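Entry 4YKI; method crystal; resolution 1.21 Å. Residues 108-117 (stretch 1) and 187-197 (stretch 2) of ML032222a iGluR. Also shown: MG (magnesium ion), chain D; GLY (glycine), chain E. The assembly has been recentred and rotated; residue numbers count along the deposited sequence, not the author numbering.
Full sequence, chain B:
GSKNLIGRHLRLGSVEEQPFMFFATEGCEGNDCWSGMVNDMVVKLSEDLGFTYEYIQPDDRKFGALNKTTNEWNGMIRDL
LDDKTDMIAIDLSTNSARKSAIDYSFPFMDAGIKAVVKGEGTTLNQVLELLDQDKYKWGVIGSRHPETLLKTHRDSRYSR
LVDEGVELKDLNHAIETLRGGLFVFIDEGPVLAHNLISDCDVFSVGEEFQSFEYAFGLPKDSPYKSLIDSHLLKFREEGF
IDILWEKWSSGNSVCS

Stretch 1, residues 108-117: FMDAGIKAVV
Stretch 2 (187-197) DEGPVLAHNLI

Stretch 1 is largely an extended strand that runs on past Val117, and stretch 2 meets it first as the end of an antiparallel strand, Asp187-Glu188, and then as a helix, 189-195, whose axis passes 7.9 Å from that of the strand at 54° between N-to-C directions. Together the stretches bury 451 Å².

Asp187 (phi/psi -151/-140) pairs with Lys114 in hydrogen-bonded register, CA to CA 5.5 Å. Asp187 N donates to Lys114 O and Lys114 N donates to Asp187 O, both at 2.9 Å and nearly straight. Asp187 O also accepts a CA-H...O contact from Ile113 CA at 3.3 Å. The side chains of Asp187 (chi1 t) and Lys114 lie on the same face of the sheet, yet no salt bridge joins them: the lysine, t at chi1 to chi3 and p at chi4, leads its amine away, and both polar ends are satisfied elsewhere in the structure.

Glu188 (-117/136) opposes Ile113 as a non-hydrogen-bonded pair, CA to CA 4.7 Å, with diverging side chains. Its CA lies 3.5 Å from Gly112 O in a second CA-H...O contact. Its CA-to-CB bond points away from the strand; with chi1 m, chi2 t and chi3 -19°, OE1 accepts a 2.7 Å hydrogen bond from N of the bound glycine. As the N-cap residue, Glu188 turns the chain into the helix, where its O receives Leu192 N at 3.0 Å.

Gly189 (-48/-56) opens the helix, yet its N still donates to Gly112 O at 2.9 Å and 169°. Its CA packs 4.0 Å from Lys114 CB; a CB here would be crowded by Pro190 CD at 3.1 Å.

Pro190, C-gamma exo, has its CA-to-CB bond toward the strand. Lacking an amide hydrogen, it suits the first turn and offers a compact apolar surface: CD lies 3.8 Å from Ala111 CB, and CG 4.0 Å from SD of Met109 (t, t, m).

Val191 (chi1 t) makes no contact with the strand, but its O accepts Asn195 ND2 at 2.9 Å. One helical step on, Leu192 (chi1 m, chi2 t) has its CA-to-CB bond toward the strand and is buried there, its CD1 3.4 Å from Lys114 O and 4.0 Å from Val116 CG1. Ala193, His194 (chi1 t) and Asn195 (chi1 m) stay out of the interface. Leu196 (-112/18; m, t), the first residue to leave helical conformation, lies one turn beyond Leu192 and places CD1 3.9 Å from CG2 of Val116 (chi1 m), so Val116 contacts both leucines.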

# COMPACT_ATOMS: atom_id res chain seq x y z
N PHE B 108 -5.20 -2.25 0.92
CA PHE B 108 -5.43 -2.03 2.34
C PHE B 108 -4.41 -2.64 3.31
O PHE B 108 -4.53 -2.42 4.50
CB PHE B 108 -6.86 -2.45 2.73
CG PHE B 108 -7.17 -3.93 2.56
CD1 PHE B 108 -6.97 -4.82 3.62
CD2 PHE B 108 -7.68 -4.43 1.38
CE1 PHE B 108 -7.27 -6.18 3.49
CE2 PHE B 108 -7.98 -5.79 1.24
CZ PHE B 108 -7.76 -6.66 2.29
N MET B 109 -3.39 -3.35 2.84
CA MET B 109 -2.40 -3.93 3.76
C MET B 109 -1.11 -4.34 3.06
O MET B 109 -1.10 -5.19 2.18
CB MET B 109 -2.99 -5.15 4.47
CG MET B 109 -2.09 -5.72 5.54
SD MET B 109 -2.83 -7.11 6.44
CE MET B 109 -4.22 -6.33 7.18
N ASP B 110 0.02 -3.78 3.48
CA ASP B 110 1.32 -4.24 3.01
C ASP B 110 1.55 -5.65 3.52
O ASP B 110 1.22 -5.97 4.65
CB ASP B 110 2.46 -3.33 3.58
CG ASP B 110 2.79 -2.10 2.73
OD1 ASP B 110 2.00 -1.71 1.84
OD2 ASP B 110 3.86 -1.50 3.01
N ALA B 111 2.18 -6.46 2.69
CA ALA B 111 2.53 -7.81 3.07
C ALA B 111 3.82 -8.23 2.37
O ALA B 111 4.22 -7.64 1.35
CB ALA B 111 1.39 -8.78 2.74
N GLY B 112 4.46 -9.23 2.94
CA GLY B 112 5.64 -9.83 2.36
C GLY B 112 5.52 -11.34 2.39
O GLY B 112 4.63 -11.90 3.03
N ILE B 113 6.42 -11.99 1.66
CA ILE B 113 6.59 -13.43 1.75
C ILE B 113 7.38 -13.77 3.00
O ILE B 113 8.38 -13.11 3.31
CB ILE B 113 7.28 -14.00 0.48
CG1 ILE B 113 6.47 -13.68 -0.78
CG2 ILE B 113 7.50 -15.50 0.60
CD1 ILE B 113 5.04 -14.21 -0.75
N LYS B 114 6.89 -14.76 3.74
CA LYS B 114 7.51 -15.22 4.97
C LYS B 114 7.64 -16.74 4.95
O LYS B 114 6.70 -17.45 4.62
CB LYS B 114 6.68 -14.79 6.18
CG LYS B 114 7.33 -15.19 7.49
CD LYS B 114 6.58 -14.73 8.69
CE LYS B 114 7.33 -15.04 9.98
NZ LYS B 114 8.68 -14.40 10.05
N ALA B 115 8.82 -17.23 5.33
CA ALA B 115 9.06 -18.65 5.49
C ALA B 115 9.18 -19.00 6.95
O ALA B 115 9.84 -18.29 7.72
CB ALA B 115 10.32 -19.08 4.75
N VAL B 116 8.55 -20.10 7.32
CA VAL B 116 8.59 -20.59 8.69
C VAL B 116 8.95 -22.07 8.69
O VAL B 116 8.76 -22.76 7.71
CB VAL B 116 7.25 -20.36 9.45
CG1 VAL B 116 6.95 -18.88 9.57
CG2 VAL B 116 6.10 -21.10 8.78
N VAL B 117 9.45 -22.53 9.82
CA VAL B 117 10.04 -23.85 9.95
C VAL B 117 9.68 -24.48 11.30
O VAL B 117 9.66 -23.81 12.34
CB VAL B 117 11.59 -23.80 9.76
CG1 VAL B 117 12.27 -22.96 10.82
CG2 VAL B 117 12.19 -25.21 9.70
N ASP B 187 4.90 -18.73 2.73
CA ASP B 187 3.60 -18.13 2.47
C ASP B 187 3.65 -16.62 2.76
O ASP B 187 4.64 -15.98 2.41
CB ASP B 187 2.46 -18.85 3.21
CG ASP B 187 1.11 -18.59 2.57
OD1 ASP B 187 0.83 -19.19 1.50
OD2 ASP B 187 0.36 -17.74 3.10
N GLU B 188 2.60 -16.07 3.37
CA GLU B 188 2.42 -14.62 3.48
C GLU B 188 2.43 -14.20 4.95
O GLU B 188 1.78 -14.80 5.78
CB GLU B 188 1.11 -14.20 2.79
CG GLU B 188 1.05 -14.61 1.34
CD GLU B 188 -0.24 -14.22 0.64
OE1 GLU B 188 -1.25 -13.94 1.33
OE2 GLU B 188 -0.24 -14.24 -0.62
N GLY B 189 3.15 -13.12 5.23
CA GLY B 189 3.36 -12.66 6.58
C GLY B 189 2.11 -12.57 7.46
O GLY B 189 2.07 -13.15 8.54
N PRO B 190 1.09 -11.84 7.03
CA PRO B 190 -0.05 -11.63 7.94
C PRO B 190 -0.83 -12.91 8.22
O PRO B 190 -1.34 -13.14 9.32
CB PRO B 190 -0.90 -10.59 7.20
CG PRO B 190 0.10 -9.87 6.32
CD PRO B 190 1.05 -10.93 5.88
N VAL B 191 -0.93 -13.78 7.21
CA VAL B 191 -1.63 -15.04 7.33
C VAL B 191 -0.91 -15.95 8.31
O VAL B 191 -1.52 -16.59 9.18
CB VAL B 191 -1.77 -15.71 5.94
CG1 VAL B 191 -2.34 -17.12 6.04
CG2 VAL B 191 -2.64 -14.85 5.03
N LEU B 192 0.40 -16.03 8.19
CA LEU B 192 1.18 -16.86 9.10
C LEU B 192 1.18 -16.27 10.50
O LEU B 192 1.07 -17.03 11.47
CB LEU B 192 2.61 -17.03 8.57
CG LEU B 192 2.69 -17.78 7.25
CD1 LEU B 192 4.14 -17.99 6.83
CD2 LEU B 192 1.97 -19.10 7.31
N ALA B 193 1.28 -14.95 10.62
CA ALA B 193 1.30 -14.31 11.94
C ALA B 193 0.04 -14.67 12.72
O ALA B 193 0.09 -15.03 13.91
CB ALA B 193 1.44 -12.80 11.81
N HIS B 194 -1.11 -14.59 12.06
CA HIS B 194 -2.35 -14.87 12.73
C HIS B 194 -2.51 -16.35 13.07
O HIS B 194 -2.86 -16.71 14.22
CB HIS B 194 -3.53 -14.45 11.87
CG HIS B 194 -4.83 -14.82 12.49
ND1 HIS B 194 -5.36 -14.14 13.56
CD2 HIS B 194 -5.64 -15.88 12.28
CE1 HIS B 194 -6.48 -14.72 13.94
NE2 HIS B 194 -6.67 -15.79 13.18
N ASN B 195 -2.27 -17.20 12.09
CA ASN B 195 -2.61 -18.60 12.19
C ASN B 195 -1.63 -19.45 12.99
O ASN B 195 -2.00 -20.52 13.44
CB ASN B 195 -2.85 -19.18 10.80
CG ASN B 195 -4.16 -18.71 10.20
OD1 ASN B 195 -5.21 -19.15 10.64
ND2 ASN B 195 -4.11 -17.80 9.26
N LEU B 196 -0.40 -18.97 13.17
CA LEU B 196 0.63 -19.75 13.87
C LEU B 196 0.99 -19.13 15.21
O LEU B 196 2.01 -19.49 15.80
CB LEU B 196 1.85 -19.89 12.96
CG LEU B 196 1.59 -20.61 11.64
CD1 LEU B 196 2.81 -20.60 10.77
CD2 LEU B 196 1.11 -22.03 11.84
N ILE B 197 0.14 -18.26 15.72
CA ILE B 197 0.42 -17.52 16.96
C ILE B 197 0.72 -18.40 18.17
O ILE B 197 1.54 -18.03 19.01
CB ILE B 197 -0.75 -16.53 17.29
CG1 ILE B 197 -0.34 -15.56 18.41
CG2 ILE B 197 -2.03 -17.28 17.61
CD1 ILE B 197 0.80 -14.63 18.04
MG MG D . 0.96 -0.07 1.12
N GLY E . -3.47 -14.26 -0.24
CA GLY E . -3.24 -15.38 -1.18
C GLY E . -3.36 -14.99 -2.64
O GLY E . -3.08 -15.85 -3.49
OXT GLY E . -3.76 -13.84 -2.93
O HOH W 1 2.57 0.62 -0.05
O HOH W 2 -0.79 -0.71 2.11